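PDB 5W5P: tail fiber protein from Acinetobacter phage AM24, which is the trimeric tailspike of the phage and probably recognises and cleaves the capsular polysaccharide of its Acinetobacter baumannii host. Local coordinates for residues G302-R310 with L325-F333; M500-G511 with N557-T565. One frame throughout, in Å; residues are numbered along the deposited sequence.

Contact 1: residues G302-R310 with L325-F333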
loop_
_atom_site.group_PDB
_atom_site.type_symbol
_atom_site.label_atom_id
_atom_site.label_comp_id
_atom_site.label_asym_id
_atom_site.label_seq_id
_atom_site.Cartn_x
_atom_site.Cartn_y
_atom_site.Cartn_z
ATOM N N GLY A 302 17.942 -14.116 -14.443
ATOM C CA GLY A 302 18.798 -13.714 -13.346
ATOM C C GLY A 302 18.368 -14.297 -12.012
ATOM O O GLY A 302 17.267 -14.821 -11.837
ATOM N N SER A 303 19.276 -14.194 -11.041
ATOM C CA SER A 303 19.022 -14.607 -9.660
ATOM C C SER A 303 19.295 -13.417 -8.750
ATOM O O SER A 303 20.372 -13.318 -8.148
ATOM C CB SER A 303 19.888 -15.806 -9.267
ATOM O OG SER A 303 19.872 -16.792 -10.281
ATOM N N PRO A 304 18.330 -12.493 -8.617
ATOM C CA PRO A 304 17.006 -12.561 -9.232
ATOM C C PRO A 304 16.942 -11.842 -10.571
ATOM O O PRO A 304 17.952 -11.328 -11.053
ATOM C CB PRO A 304 16.134 -11.842 -8.212
ATOM C CG PRO A 304 17.040 -10.738 -7.730
ATOM C CD PRO A 304 18.462 -11.286 -7.779
ATOM N N ALA A 305 15.751 -11.818 -11.165
ATOM C CA ALA A 305 15.478 -10.933 -12.289
ATOM C C ALA A 305 14.954 -9.577 -11.835
ATOM O O ALA A 305 15.265 -8.556 -12.462
ATOM C CB ALA A 305 14.468 -11.580 -13.243
ATOM N N VAL A 306 14.179 -9.544 -10.751
ATOM C CA VAL A 306 13.543 -8.328 -10.260
ATOM C C VAL A 306 13.904 -8.153 -8.792
ATOM O O VAL A 306 13.563 -9.001 -7.960
ATOM C CB VAL A 306 12.015 -8.370 -10.431
ATOM C CG1 VAL A 306 11.406 -7.030 -10.054
ATOM C CG2 VAL A 306 11.640 -8.759 -11.859
ATOM N N ASN A 307 14.590 -7.062 -8.475
ATOM C CA ASN A 307 14.901 -6.686 -7.099
ATOM C C ASN A 307 13.846 -5.677 -6.658
ATOM O O ASN A 307 13.976 -4.479 -6.919
ATOM C CB ASN A 307 16.308 -6.104 -6.991
ATOM C CG ASN A 307 17.390 -7.177 -6.995
ATOM O OD1 ASN A 307 17.879 -7.583 -8.051
ATOM N ND2 ASN A 307 17.762 -7.644 -5.808
ATOM N N VAL A 308 12.801 -6.177 -5.991
ATOM C CA VAL A 308 11.645 -5.405 -5.530
ATOM C C VAL A 308 10.795 -4.928 -6.702
ATOM O O VAL A 308 11.259 -4.177 -7.569
ATOM C CB VAL A 308 12.053 -4.207 -4.651
ATOM C CG1 VAL A 308 10.814 -3.497 -4.108
ATOM C CG2 VAL A 308 12.934 -4.666 -3.521
ATOM N N ILE A 309 9.539 -5.363 -6.727
ATOM C CA ILE A 309 8.521 -4.794 -7.602
ATOM C C ILE A 309 7.244 -4.656 -6.788
ATOM O O ILE A 309 6.927 -5.516 -5.958
ATOM C CB ILE A 309 8.298 -5.649 -8.871
ATOM C CG1 ILE A 309 7.241 -5.010 -9.779
ATOM C CG2 ILE A 309 7.899 -7.074 -8.517
ATOM C CD1 ILE A 309 7.142 -5.642 -11.141
ATOM N N ARG A 310 6.528 -3.556 -6.995
ATOM C CA ARG A 310 5.218 -3.359 -6.391
ATOM C C ARG A 310 4.244 -3.031 -7.508
ATOM O O ARG A 310 4.534 -2.175 -8.350
ATOM C CB ARG A 310 5.219 -2.233 -5.346
ATOM C CG ARG A 310 6.413 -2.225 -4.411
ATOM C CD ARG A 310 7.600 -1.497 -5.029
ATOM N NE ARG A 310 8.483 -0.953 -4.005
ATOM C CZ ARG A 310 9.705 -0.490 -4.245
ATOM N NH1 ARG A 310 10.448 -0.024 -3.250
ATOM N NH2 ARG A 310 10.185 -0.497 -5.480
ATOM N N LEU A 325 7.143 -12.126 -15.091
ATOM C CA LEU A 325 8.371 -11.806 -14.382
ATOM C C LEU A 325 9.255 -13.038 -14.236
ATOM O O LEU A 325 8.781 -14.183 -14.250
ATOM C CB LEU A 325 8.057 -11.239 -12.989
ATOM C CG LEU A 325 7.075 -10.070 -12.981
ATOM C CD1 LEU A 325 6.768 -9.613 -11.545
ATOM C CD2 LEU A 325 7.610 -8.904 -13.806
ATOM N N GLY A 326 10.554 -12.778 -14.085
ATOM C CA GLY A 326 11.520 -13.796 -13.721
ATOM C C GLY A 326 11.521 -14.033 -12.226
ATOM O O GLY A 326 10.496 -13.893 -11.547
ATOM N N ALA A 327 12.684 -14.411 -11.701
ATOM C CA ALA A 327 12.850 -14.505 -10.259
ATOM C C ALA A 327 12.625 -13.138 -9.623
ATOM O O ALA A 327 13.225 -12.141 -10.037
ATOM C CB ALA A 327 14.246 -15.030 -9.920
ATOM N N VAL A 328 11.762 -13.095 -8.610
ATOM C CA VAL A 328 11.378 -11.855 -7.941
ATOM C C VAL A 328 11.706 -11.982 -6.462
ATOM O O VAL A 328 11.227 -12.906 -5.794
ATOM C CB VAL A 328 9.884 -11.543 -8.130
ATOM C CG1 VAL A 328 9.488 -10.275 -7.348
ATOM C CG2 VAL A 328 9.537 -11.406 -9.610
ATOM N N TYR A 329 12.514 -11.054 -5.947
ATOM C CA TYR A 329 12.737 -10.909 -4.513
ATOM C C TYR A 329 11.996 -9.668 -4.032
ATOM O O TYR A 329 12.061 -8.615 -4.680
ATOM C CB TYR A 329 14.226 -10.781 -4.178
ATOM C CG TYR A 329 15.086 -11.965 -4.559
ATOM C CD1 TYR A 329 14.521 -13.162 -4.974
ATOM C CD2 TYR A 329 16.468 -11.880 -4.505
ATOM C CE1 TYR A 329 15.309 -14.243 -5.325
ATOM C CE2 TYR A 329 17.267 -12.958 -4.854
ATOM C CZ TYR A 329 16.680 -14.137 -5.265
ATOM O OH TYR A 329 17.468 -15.209 -5.620
ATOM N N ALA A 330 11.287 -9.796 -2.907
ATOM C CA ALA A 330 10.540 -8.694 -2.302
ATOM C C ALA A 330 9.538 -8.092 -3.294
ATOM O O ALA A 330 9.609 -6.919 -3.664
ATOM C CB ALA A 330 11.491 -7.624 -1.755
ATOM N N GLY A 331 8.596 -8.927 -3.723
ATOM C CA GLY A 331 7.507 -8.492 -4.584
ATOM C C GLY A 331 6.224 -8.324 -3.790
ATOM O O GLY A 331 5.959 -9.075 -2.851
ATOM N N THR A 332 5.434 -7.321 -4.176
ATOM C CA THR A 332 4.135 -7.073 -3.566
ATOM C C THR A 332 3.121 -6.739 -4.651
ATOM O O THR A 332 3.431 -6.012 -5.597
ATOM C CB THR A 332 4.205 -5.936 -2.528
ATOM O OG1 THR A 332 5.063 -4.894 -3.006
ATOM C CG2 THR A 332 4.732 -6.453 -1.185
ATOM N N PHE A 333 1.915 -7.294 -4.520
ATOM C CA PHE A 333 0.806 -7.034 -5.443
ATOM C C PHE A 333 -0.453 -6.853 -4.596
ATOM O O PHE A 333 -1.085 -7.839 -4.206
ATOM C CB PHE A 333 0.627 -8.164 -6.452
ATOM C CG PHE A 333 1.844 -8.433 -7.299
ATOM C CD1 PHE A 333 2.903 -9.178 -6.796
ATOM C CD2 PHE A 333 1.921 -7.967 -8.605
ATOM C CE1 PHE A 333 4.017 -9.437 -7.558
ATOM C CE2 PHE A 333 3.040 -8.227 -9.377
ATOM C CZ PHE A 333 4.090 -8.966 -8.847
HETATM O O HOH W 1 14.965 -15.090 -13.028
#
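Successive coils of a right-handed parallel beta-helix meet here, and the stack begins with Pro304 lying over the ring of Tyr329. Pro304 CB sits 3.5 Å from the centroid of the Tyr329 ring and almost on its normal, a CH-pi contact. Tyr329 holds CG anti to its carbonyl carbon (chi1 -61°), which brings the ring over the proline; it also stacks on Trp412 of a second subunit. The cis peptide before Pro304 leads into a forked acceptor: Ala327 O takes Val306 N at 2.9 Å, close to the line of its carbonyl, and Ala305 N at 2.8 Å, from a more bent direction. One water bridges Gly302 O and Ala327 N. Both segments then turn a corner, at Asn307 and at Tyr329-Ala330, and run on as strands 308-310 and 331-333, 5° from parallel. Tyr329 N to Val306 O, Val308 N to Tyr329 O and Thr332 N to Ile309 O carry the pairing round this corner. On the inward face Val306 and Val328 run alongside each other, Val306 CB 4.0 Å from Val328 CG2. Ile309 CG2 packs 3.8 Å from Val328 CG1, while Ile309 CD1 meets Leu325 CD1 tip to tip at 4.0 Å. On the other face Arg310 runs beside Thr332, then bends at chi2 (85°) so that its guanidinium lies over Val308 CG1, 3.2 Å from the guanidinium plane; Arg310 NH2 is hydrogen-bonded to Asn281 OD1 of the preceding coil. Parallel strand pairing from coil to coil, with apolar side chains packed inward, is the pattern of the parallel beta-helix of phage tailspikes.

Contact 2: residues M500-G511 with N557-T565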
loop_
_atom_site.group_PDB
_atom_site.type_symbol
_atom_site.label_atom_id
_atom_site.label_comp_id
_atom_site.label_asym_id
_atom_site.label_seq_id
_atom_site.Cartn_x
_atom_site.Cartn_y
_atom_site.Cartn_z
HETATM N N MSE A 500 5.150 -28.780 33.683
HETATM C CA MSE A 500 5.315 -28.522 35.104
HETATM C C MSE A 500 6.784 -28.455 35.487
HETATM O O MSE A 500 7.555 -29.379 35.215
HETATM C CB MSE A 500 4.619 -29.600 35.936
HETATM C CG MSE A 500 3.142 -29.791 35.633
HETATM SE SE MSE A 500 2.515 -31.586 36.105
HETATM C CE MSE A 500 3.211 -32.548 34.557
ATOM N N GLN A 501 7.166 -27.356 36.130
ATOM C CA GLN A 501 8.512 -27.171 36.655
ATOM C C GLN A 501 8.419 -27.155 38.176
ATOM O O GLN A 501 7.826 -26.238 38.756
ATOM C CB GLN A 501 9.134 -25.884 36.115
ATOM C CG GLN A 501 9.480 -25.962 34.634
ATOM C CD GLN A 501 9.962 -24.635 34.061
ATOM O OE1 GLN A 501 9.253 -23.628 34.112
ATOM N NE2 GLN A 501 11.172 -24.633 33.514
HETATM N N MSE A 502 8.985 -28.171 38.818
HETATM C CA MSE A 502 8.994 -28.225 40.277
HETATM C C MSE A 502 10.145 -27.380 40.798
HETATM O O MSE A 502 11.305 -27.599 40.441
HETATM C CB MSE A 502 9.106 -29.666 40.787
HETATM C CG MSE A 502 8.609 -30.726 39.817
HETATM SE SE MSE A 502 6.735 -30.523 39.285
HETATM C CE MSE A 502 6.735 -31.813 37.827
ATOM N N LYS A 503 9.815 -26.408 41.643
ATOM C CA LYS A 503 10.779 -25.423 42.102
ATOM C C LYS A 503 10.764 -25.339 43.619
ATOM O O LYS A 503 9.774 -25.675 44.276
ATOM C CB LYS A 503 10.496 -24.039 41.503
ATOM C CG LYS A 503 10.409 -24.017 39.987
ATOM C CD LYS A 503 10.130 -22.611 39.487
ATOM C CE LYS A 503 10.018 -22.567 37.979
ATOM N NZ LYS A 503 9.867 -21.166 37.511
ATOM N N THR A 504 11.887 -24.884 44.168
ATOM C CA THR A 504 11.999 -24.590 45.589
ATOM C C THR A 504 11.366 -23.229 45.866
ATOM O O THR A 504 10.746 -22.614 44.995
ATOM C CB THR A 504 13.459 -24.625 46.026
ATOM O OG1 THR A 504 14.176 -23.581 45.357
ATOM C CG2 THR A 504 14.091 -25.965 45.689
ATOM N N ALA A 505 11.529 -22.734 47.093
ATOM C CA ALA A 505 11.024 -21.406 47.418
ATOM C C ALA A 505 11.728 -20.325 46.608
ATOM O O ALA A 505 11.092 -19.342 46.208
ATOM C CB ALA A 505 11.174 -21.137 48.914
ATOM N N SER A 506 13.026 -20.493 46.341
ATOM C CA SER A 506 13.810 -19.538 45.566
ATOM C C SER A 506 13.798 -19.838 44.069
ATOM O O SER A 506 14.649 -19.319 43.337
ATOM C CB SER A 506 15.252 -19.494 46.080
ATOM O OG SER A 506 15.879 -20.759 45.963
ATOM N N ASN A 507 12.868 -20.676 43.609
ATOM C CA ASN A 507 12.660 -20.950 42.185
ATOM C C ASN A 507 13.859 -21.657 41.554
ATOM O O ASN A 507 14.281 -21.345 40.440
ATOM C CB ASN A 507 12.311 -19.672 41.425
ATOM C CG ASN A 507 10.982 -19.108 41.848
ATOM O OD1 ASN A 507 9.932 -19.624 41.469
ATOM N ND2 ASN A 507 11.013 -18.043 42.641
ATOM N N VAL A 508 14.399 -22.632 42.273
ATOM C CA VAL A 508 15.402 -23.547 41.743
ATOM C C VAL A 508 14.667 -24.778 41.230
ATOM O O VAL A 508 13.929 -25.429 41.982
ATOM C CB VAL A 508 16.440 -23.916 42.815
ATOM C CG1 VAL A 508 17.366 -25.010 42.313
ATOM C CG2 VAL A 508 17.226 -22.681 43.228
ATOM N N VAL A 509 14.847 -25.094 39.951
ATOM C CA VAL A 509 14.119 -26.198 39.330
ATOM C C VAL A 509 14.765 -27.518 39.738
ATOM O O VAL A 509 15.921 -27.789 39.392
ATOM C CB VAL A 509 14.081 -26.047 37.804
ATOM C CG1 VAL A 509 13.454 -27.278 37.163
ATOM C CG2 VAL A 509 13.314 -24.787 37.420
ATOM N N LEU A 510 14.015 -28.342 40.478
ATOM C CA LEU A 510 14.466 -29.663 40.894
ATOM C C LEU A 510 13.813 -30.796 40.115
ATOM O O LEU A 510 14.222 -31.953 40.275
ATOM C CB LEU A 510 14.197 -29.873 42.394
ATOM C CG LEU A 510 14.987 -28.996 43.364
ATOM C CD1 LEU A 510 14.778 -29.467 44.789
ATOM C CD2 LEU A 510 16.467 -28.996 43.009
ATOM N N GLY A 511 12.813 -30.500 39.288
ATOM C CA GLY A 511 12.154 -31.522 38.496
ATOM C C GLY A 511 11.367 -30.892 37.372
ATOM O O GLY A 511 11.117 -29.682 37.360
ATOM N N ASN A 557 26.622 -32.092 43.136
ATOM C CA ASN A 557 26.094 -33.362 42.633
ATOM C C ASN A 557 24.591 -33.481 42.910
ATOM O O ASN A 557 24.125 -34.343 43.656
ATOM C CB ASN A 557 26.863 -34.552 43.227
ATOM C CG ASN A 557 28.337 -34.527 42.871
ATOM O OD1 ASN A 557 28.706 -34.641 41.701
ATOM N ND2 ASN A 557 29.190 -34.377 43.880
ATOM N N VAL A 558 23.842 -32.589 42.268
ATOM C CA VAL A 558 22.389 -32.548 42.377
ATOM C C VAL A 558 21.805 -32.837 41.001
ATOM O O VAL A 558 22.255 -32.270 39.999
ATOM C CB VAL A 558 21.900 -31.190 42.917
ATOM C CG1 VAL A 558 20.387 -31.155 43.004
ATOM C CG2 VAL A 558 22.515 -30.912 44.282
ATOM N N SER A 559 20.815 -33.726 40.952
ATOM C CA SER A 559 20.163 -34.101 39.706
ATOM C C SER A 559 18.666 -33.826 39.786
ATOM O O SER A 559 18.095 -33.670 40.872
ATOM C CB SER A 559 20.404 -35.580 39.374
ATOM O OG SER A 559 21.675 -35.773 38.780
ATOM N N LEU A 560 18.033 -33.759 38.616
ATOM C CA LEU A 560 16.583 -33.624 38.565
ATOM C C LEU A 560 15.924 -34.856 39.177
ATOM O O LEU A 560 16.325 -35.991 38.907
ATOM C CB LEU A 560 16.113 -33.435 37.124
ATOM C CG LEU A 560 16.564 -32.176 36.386
ATOM C CD1 LEU A 560 16.129 -32.252 34.934
ATOM C CD2 LEU A 560 16.011 -30.923 37.049
ATOM N N PHE A 561 14.902 -34.622 39.998
ATOM C CA PHE A 561 14.259 -35.657 40.796
ATOM C C PHE A 561 12.933 -36.077 40.175
ATOM O O PHE A 561 12.182 -35.245 39.659
ATOM C CB PHE A 561 14.027 -35.153 42.223
ATOM C CG PHE A 561 13.483 -36.196 43.166
ATOM C CD1 PHE A 561 14.297 -37.214 43.641
ATOM C CD2 PHE A 561 12.164 -36.145 43.596
ATOM C CE1 PHE A 561 13.805 -38.160 44.515
ATOM C CE2 PHE A 561 11.667 -37.095 44.474
ATOM C CZ PHE A 561 12.488 -38.103 44.932
ATOM N N LYS A 562 12.646 -37.374 40.237
ATOM C CA LYS A 562 11.369 -37.921 39.777
ATOM C C LYS A 562 10.319 -37.656 40.852
ATOM O O LYS A 562 10.286 -38.330 41.886
ATOM C CB LYS A 562 11.509 -39.412 39.482
ATOM C CG LYS A 562 10.213 -40.107 39.105
ATOM C CD LYS A 562 10.407 -41.612 38.971
ATOM C CE LYS A 562 9.107 -42.288 38.572
ATOM N NZ LYS A 562 9.249 -43.752 38.355
ATOM N N HIS A 563 9.449 -36.669 40.612
ATOM C CA HIS A 563 8.492 -36.250 41.632
ATOM C C HIS A 563 7.224 -37.096 41.631
ATOM O O HIS A 563 6.594 -37.259 42.685
ATOM C CB HIS A 563 8.120 -34.778 41.435
ATOM C CG HIS A 563 9.168 -33.817 41.904
ATOM N ND1 HIS A 563 10.388 -33.682 41.276
ATOM C CD2 HIS A 563 9.180 -32.944 42.940
ATOM C CE1 HIS A 563 11.106 -32.767 41.905
ATOM N NE2 HIS A 563 10.397 -32.304 42.918
ATOM N N PHE A 564 6.829 -37.627 40.477
ATOM C CA PHE A 564 5.585 -38.371 40.342
ATOM C C PHE A 564 5.870 -39.858 40.166
ATOM O O PHE A 564 6.793 -40.241 39.440
ATOM C CB PHE A 564 4.764 -37.846 39.158
ATOM C CG PHE A 564 4.183 -36.473 39.378
ATOM C CD1 PHE A 564 2.989 -36.317 40.066
ATOM C CD2 PHE A 564 4.824 -35.342 38.888
ATOM C CE1 PHE A 564 2.445 -35.067 40.270
ATOM C CE2 PHE A 564 4.281 -34.081 39.083
ATOM C CZ PHE A 564 3.089 -33.945 39.779
ATOM N N THR A 565 5.082 -40.694 40.839
ATOM C CA THR A 565 5.182 -42.150 40.724
ATOM C C THR A 565 3.839 -42.667 40.214
ATOM O O THR A 565 2.866 -42.739 40.971
ATOM C CB THR A 565 5.569 -42.788 42.056
ATOM O OG1 THR A 565 6.898 -42.383 42.410
ATOM C CG2 THR A 565 5.517 -44.306 41.965
#
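The imidazole of His563 is sandwiched: Met502 CG lies over the centre of one face, 3.6 Å from the ring centroid, and Phe561 CD2 covers the opposite face toward the rim, while Leu510 O stands at the edge, in plane. Phe564 is met at its edge, where the selenomethionine methyl Met502 CE comes in plane to 3.6 Å from Phe564 CE2; Met500 SE approaches obliquely, a Met-aromatic contact. The contact packs the loop after strand 558-559 against the strands of a beta-hairpin, 492-503 and 509-523 of the C-terminal antiparallel sheet, near its turn, at a classic beta bulge of Leu510 and Gly511 facing Met502. Met502 and His563 pass one another head to tail, and a bend at chi2 (-59°) keeps the selenium of Met502 well above the imidazole face while CE reaches the Phe564 edge. Both ring nitrogens of His563 are engaged, NE2 with Thr596 OG1 and ND1 with Phe561 O, fixing the ring's rotation. Leu560 CD2 rests 3.8 Å from Leu510 C, and Leu560 also packs on Gln522 of a third subunit. The one backbone bond between the segments runs from Phe561 N to Leu510 O, 2.8 Å long and 170° at the hydrogen.

Overall arrangement
The two contacts come in series along the chain, contact 1 closing before contact 2 opens, and they occupy different parts of an elongated molecule. Their centres are about 53 Å apart, with about 39 Å between nearest atoms. Contact 1 lies in the central parallel beta-helix, its centre about 11 Å from the centre of the chain; contact 2 belongs to the C-terminal antiparallel domain, its centre about 54 Å from that of the chain, and the two share no strand or sheet. Each nevertheless borders another subunit, contact 1 the second and contact 2 the third, consistent with subunit interfaces both along the beta-helix and in the C-terminal domain.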